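Local coordinates for aminotransferase class-III (PDB 6K8H), which belongs to the class-III aminotransferases, a family of fold-type I pyridoxal-phosphate-dependent proteins, and is also called an omega-transaminase, at residues R139-F150 and H212-I221. Residues are numbered along the deposited sequence; the frame is centred on the assembly and turned at random.
Sequences RAYTGRPRIAKF and HRDELAAVLI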
loop_
_atom_site.group_PDB
_atom_site.type_symbol
_atom_site.label_atom_id
_atom_site.label_comp_id
_atom_site.label_asym_id
_atom_site.label_seq_id
_atom_site.Cartn_x
_atom_site.Cartn_y
_atom_site.Cartn_z
ATOM N N ARG B 139 -1.931 -8.573 -17.142
ATOM C CA ARG B 139 -1.968 -10.032 -17.220
ATOM C C ARG B 139 -3.393 -10.533 -17.446
ATOM O O ARG B 139 -3.615 -11.438 -18.259
ATOM C CB ARG B 139 -1.377 -10.660 -15.959
ATOM C CG ARG B 139 0.142 -10.498 -15.798
ATOM C CD ARG B 139 0.751 -11.667 -15.025
ATOM N NE ARG B 139 2.041 -11.336 -14.402
ATOM C CZ ARG B 139 2.185 -10.951 -13.136
ATOM N NH1 ARG B 139 1.124 -10.835 -12.350
ATOM N NH2 ARG B 139 3.389 -10.676 -12.651
ATOM N N ALA B 140 -4.371 -9.976 -16.722
ATOM C CA ALA B 140 -5.749 -10.448 -16.868
ATOM C C ALA B 140 -6.319 -10.097 -18.228
ATOM O O ALA B 140 -7.154 -10.833 -18.765
ATOM C CB ALA B 140 -6.644 -9.853 -15.775
ATOM N N TYR B 141 -5.923 -8.949 -18.768
ATOM C CA TYR B 141 -6.465 -8.488 -20.032
ATOM C C TYR B 141 -5.888 -9.296 -21.186
ATOM O O TYR B 141 -6.627 -9.775 -22.052
ATOM C CB TYR B 141 -6.157 -6.999 -20.212
ATOM C CG TYR B 141 -6.732 -6.457 -21.485
ATOM C CD1 TYR B 141 -8.089 -6.200 -21.603
ATOM C CD2 TYR B 141 -5.923 -6.246 -22.585
ATOM C CE1 TYR B 141 -8.633 -5.728 -22.797
ATOM C CE2 TYR B 141 -6.442 -5.776 -23.769
ATOM C CZ TYR B 141 -7.793 -5.519 -23.875
ATOM O OH TYR B 141 -8.282 -5.047 -25.071
ATOM N N THR B 142 -4.570 -9.485 -21.191
ATOM C CA THR B 142 -3.900 -10.171 -22.285
ATOM C C THR B 142 -3.786 -11.668 -22.063
ATOM O O THR B 142 -3.620 -12.406 -23.035
ATOM C CB THR B 142 -2.488 -9.612 -22.488
ATOM O OG1 THR B 142 -1.663 -10.019 -21.390
ATOM C CG2 THR B 142 -2.508 -8.078 -22.598
ATOM N N GLY B 143 -3.840 -12.126 -20.812
ATOM C CA GLY B 143 -3.642 -13.523 -20.479
ATOM C C GLY B 143 -2.200 -13.968 -20.403
ATOM O O GLY B 143 -1.949 -15.146 -20.109
ATOM N N ARG B 144 -1.193 -13.024 -20.681
ATOM C CA ARG B 144 0.214 -13.369 -20.818
ATOM C C ARG B 144 0.948 -13.183 -19.488
ATOM O O ARG B 144 0.559 -12.351 -18.664
ATOM C CB ARG B 144 0.864 -12.510 -21.911
ATOM C CG ARG B 144 0.129 -12.582 -23.277
ATOM C CD ARG B 144 0.747 -11.623 -24.297
ATOM N NE ARG B 144 -0.033 -11.507 -25.536
ATOM C CZ ARG B 144 0.171 -10.562 -26.454
ATOM N NH1 ARG B 144 1.131 -9.660 -26.267
ATOM N NH2 ARG B 144 -0.572 -10.514 -27.561
ATOM N N PRO B 145 1.994 -13.942 -19.241
ATOM C CA PRO B 145 2.591 -13.944 -17.896
ATOM C C PRO B 145 3.698 -12.923 -17.659
ATOM O O PRO B 145 3.850 -12.445 -16.526
ATOM C CB PRO B 145 3.125 -15.375 -17.770
ATOM C CG PRO B 145 3.473 -15.763 -19.181
ATOM C CD PRO B 145 2.456 -15.073 -20.066
ATOM N N ARG B 146 4.478 -12.579 -18.683
ATOM C CA ARG B 146 5.680 -11.782 -18.469
ATOM C C ARG B 146 5.419 -10.286 -18.640
ATOM O O ARG B 146 4.460 -9.856 -19.280
ATOM C CB ARG B 146 6.795 -12.204 -19.425
ATOM C CG ARG B 146 7.243 -13.630 -19.228
ATOM C CD ARG B 146 8.381 -13.992 -20.143
ATOM N NE ARG B 146 8.964 -15.261 -19.727
ATOM C CZ ARG B 146 10.034 -15.818 -20.284
ATOM N NH1 ARG B 146 10.642 -15.215 -21.297
ATOM N NH2 ARG B 146 10.487 -16.983 -19.828
ATOM N N ILE B 147 6.330 -9.487 -18.082
ATOM C CA ILE B 147 6.317 -8.047 -18.280
ATOM C C ILE B 147 7.720 -7.598 -18.661
ATOM O O ILE B 147 8.711 -8.285 -18.414
ATOM C CB ILE B 147 5.844 -7.278 -17.026
ATOM C CG1 ILE B 147 6.956 -7.281 -15.973
ATOM C CG2 ILE B 147 4.539 -7.881 -16.492
ATOM C CD1 ILE B 147 6.731 -6.339 -14.817
ATOM N N ALA B 148 7.787 -6.420 -19.269
ATOM C CA ALA B 148 9.043 -5.773 -19.599
ATOM C C ALA B 148 9.124 -4.459 -18.840
ATOM O O ALA B 148 8.118 -3.759 -18.686
ATOM C CB ALA B 148 9.164 -5.525 -21.108
ATOM N N LYS B 149 10.316 -4.150 -18.352
ATOM C CA LYS B 149 10.611 -2.849 -17.742
ATOM C C LYS B 149 12.015 -2.443 -18.158
ATOM O O LYS B 149 12.721 -3.205 -18.815
ATOM C CB LYS B 149 10.488 -2.888 -16.219
ATOM C CG LYS B 149 11.432 -3.884 -15.567
ATOM C CD LYS B 149 11.552 -3.581 -14.099
ATOM C CE LYS B 149 12.370 -2.336 -13.869
ATOM N NZ LYS B 149 12.779 -2.227 -12.440
ATOM N N PHE B 150 12.438 -1.245 -17.761
ATOM C CA PHE B 150 13.701 -0.684 -18.222
ATOM C C PHE B 150 14.772 -0.746 -17.135
ATOM O O PHE B 150 14.506 -0.475 -15.962
ATOM C CB PHE B 150 13.488 0.749 -18.733
ATOM C CG PHE B 150 12.711 0.789 -20.023
ATOM C CD1 PHE B 150 11.324 0.737 -20.021
ATOM C CD2 PHE B 150 13.375 0.777 -21.243
ATOM C CE1 PHE B 150 10.603 0.720 -21.218
ATOM C CE2 PHE B 150 12.665 0.769 -22.440
ATOM C CZ PHE B 150 11.274 0.744 -22.426
ATOM N N HIS B 212 10.147 -11.447 -27.564
ATOM C CA HIS B 212 9.281 -11.945 -26.493
ATOM C C HIS B 212 7.815 -11.574 -26.702
ATOM O O HIS B 212 7.045 -11.537 -25.736
ATOM C CB HIS B 212 9.742 -11.422 -25.129
ATOM C CG HIS B 212 11.132 -11.822 -24.755
ATOM N ND1 HIS B 212 11.416 -13.004 -24.105
ATOM C CD2 HIS B 212 12.319 -11.193 -24.929
ATOM C CE1 HIS B 212 12.717 -13.083 -23.888
ATOM N NE2 HIS B 212 13.288 -11.999 -24.382
ATOM N N ARG B 213 7.416 -11.305 -27.944
ATOM C CA ARG B 213 6.138 -10.650 -28.198
ATOM C C ARG B 213 4.939 -11.499 -27.783
ATOM O O ARG B 213 3.892 -10.948 -27.430
ATOM C CB ARG B 213 6.028 -10.305 -29.673
ATOM C CG ARG B 213 6.214 -11.509 -30.578
ATOM C CD ARG B 213 6.155 -11.108 -32.039
ATOM N NE ARG B 213 4.783 -10.852 -32.462
ATOM C CZ ARG B 213 4.426 -10.568 -33.713
ATOM N NH1 ARG B 213 5.347 -10.491 -34.670
ATOM N NH2 ARG B 213 3.152 -10.345 -34.001
ATOM N N ASP B 214 5.059 -12.830 -27.790
ATOM C CA ASP B 214 3.886 -13.645 -27.490
ATOM C C ASP B 214 3.675 -13.824 -26.002
ATOM O O ASP B 214 2.557 -14.141 -25.569
ATOM C CB ASP B 214 4.030 -15.019 -28.124
ATOM C CG ASP B 214 3.858 -14.978 -29.630
ATOM O OD1 ASP B 214 3.198 -14.026 -30.112
ATOM O OD2 ASP B 214 4.375 -15.874 -30.326
ATOM N N GLU B 215 4.723 -13.583 -25.197
ATOM C CA GLU B 215 4.652 -13.776 -23.718
ATOM C C GLU B 215 4.537 -12.456 -22.931
ATOM O O GLU B 215 4.392 -12.524 -21.699
ATOM C CB GLU B 215 5.935 -14.443 -23.205
ATOM C CG GLU B 215 6.636 -15.354 -24.197
ATOM C CD GLU B 215 8.104 -15.636 -23.910
ATOM O OE1 GLU B 215 8.500 -15.593 -22.731
ATOM O OE2 GLU B 215 8.854 -15.890 -24.872
ATOM N N LEU B 216 4.555 -11.303 -23.598
ATOM C CA LEU B 216 4.633 -10.040 -22.866
ATOM C C LEU B 216 3.229 -9.482 -22.683
ATOM O O LEU B 216 2.592 -9.045 -23.651
ATOM C CB LEU B 216 5.507 -9.038 -23.612
ATOM C CG LEU B 216 7.016 -9.040 -23.392
ATOM C CD1 LEU B 216 7.692 -8.004 -24.284
ATOM C CD2 LEU B 216 7.335 -8.784 -21.913
ATOM N N ALA B 217 2.756 -9.473 -21.430
ATOM C CA ALA B 217 1.506 -8.790 -21.099
ATOM C C ALA B 217 1.645 -7.271 -21.142
ATOM O O ALA B 217 0.714 -6.570 -21.556
ATOM C CB ALA B 217 1.025 -9.212 -19.712
ATOM N N ALA B 218 2.786 -6.739 -20.705
ATOM C CA ALA B 218 2.927 -5.299 -20.550
ATOM C C ALA B 218 4.379 -4.862 -20.700
ATOM O O ALA B 218 5.313 -5.628 -20.432
ATOM C CB ALA B 218 2.434 -4.825 -19.177
ATOM N N VAL B 219 4.546 -3.607 -21.110
ATOM C CA VAL B 219 5.797 -2.859 -20.960
ATOM C C VAL B 219 5.528 -1.721 -19.980
ATOM O O VAL B 219 4.616 -0.913 -20.194
ATOM C CB VAL B 219 6.312 -2.298 -22.295
ATOM C CG1 VAL B 219 7.535 -1.408 -22.041
ATOM C CG2 VAL B 219 6.644 -3.397 -23.291
ATOM N N LEU B 220 6.315 -1.651 -18.914
ATOM C CA LEU B 220 6.165 -0.623 -17.891
ATOM C C LEU B 220 7.296 0.378 -18.056
ATOM O O LEU B 220 8.466 -0.017 -18.121
ATOM C CB LEU B 220 6.187 -1.258 -16.499
ATOM C CG LEU B 220 6.357 -0.416 -15.245
ATOM C CD1 LEU B 220 5.052 0.309 -14.942
ATOM C CD2 LEU B 220 6.776 -1.339 -14.115
ATOM N N ILE B 221 6.960 1.664 -18.153
ATOM C CA ILE B 221 7.973 2.679 -18.420
ATOM C C ILE B 221 7.680 3.945 -17.621
ATOM O O ILE B 221 6.549 4.439 -17.620
ATOM C CB ILE B 221 8.072 3.000 -19.924
ATOM C CG1 ILE B 221 9.180 4.027 -20.154
ATOM C CG2 ILE B 221 6.712 3.435 -20.482
ATOM C CD1 ILE B 221 9.471 4.289 -21.625
HETATM O O HOH W 1 10.651 0.565 -16.532
#
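With CG beside the backbone N (chi1 -54°) and the chain extended from there to NE, R144 reaches along the 212-221 segment until NH1 donates to L216 O at 3.1 Å. The acceptor lies at the guanidinium edge, near its plane, while R213 O sits over one face; NH2 turns to Y248 O at the end of helix 235-248. R144 stands in the turn leading into strand 146-150, which runs parallel to strand 216-221 in the seven-stranded mixed sheet of the large domain of the fold-type I aminotransferases. The strands are joined by A217 N to R146 O, A148 N to A218 O (2.8 Å) and L220 N to A148 O, the last the straightest at 170°. At the start of strand 146-150, R146 N donates to E215 O. R146 and E215 also run side by side, pointing the same way; R146 NH1 and E215 OE1 form a salt bridge whose exact geometry is doubtful, since OE1 is modelled too close to its neighbour. On the sheet face bearing A148, its CB meets L216 CD2 at 3.8 Å and V219 CG2 at 4.0 Å, and L197 of strand 194-197 adds to this apolar patch. At the C-terminal end of helix 127-142, T142 OG1 accepts from R144 N in an ST turn and rests 3.3 Å from A217 CB, while hydrogen-bonded to A138 O within the helix. Farther along, the side chain of L220 is about 7 Å from the bound (5-hydroxy-4,6-dimethylpyridin-3-yl)methyl dihydrogen phosphate. The F150 ring crosses I221, CE1 lying 3.6 Å from I221 CB, and beside it a water accepts from F150 N and donates to L220 O, 2.8 Å from each.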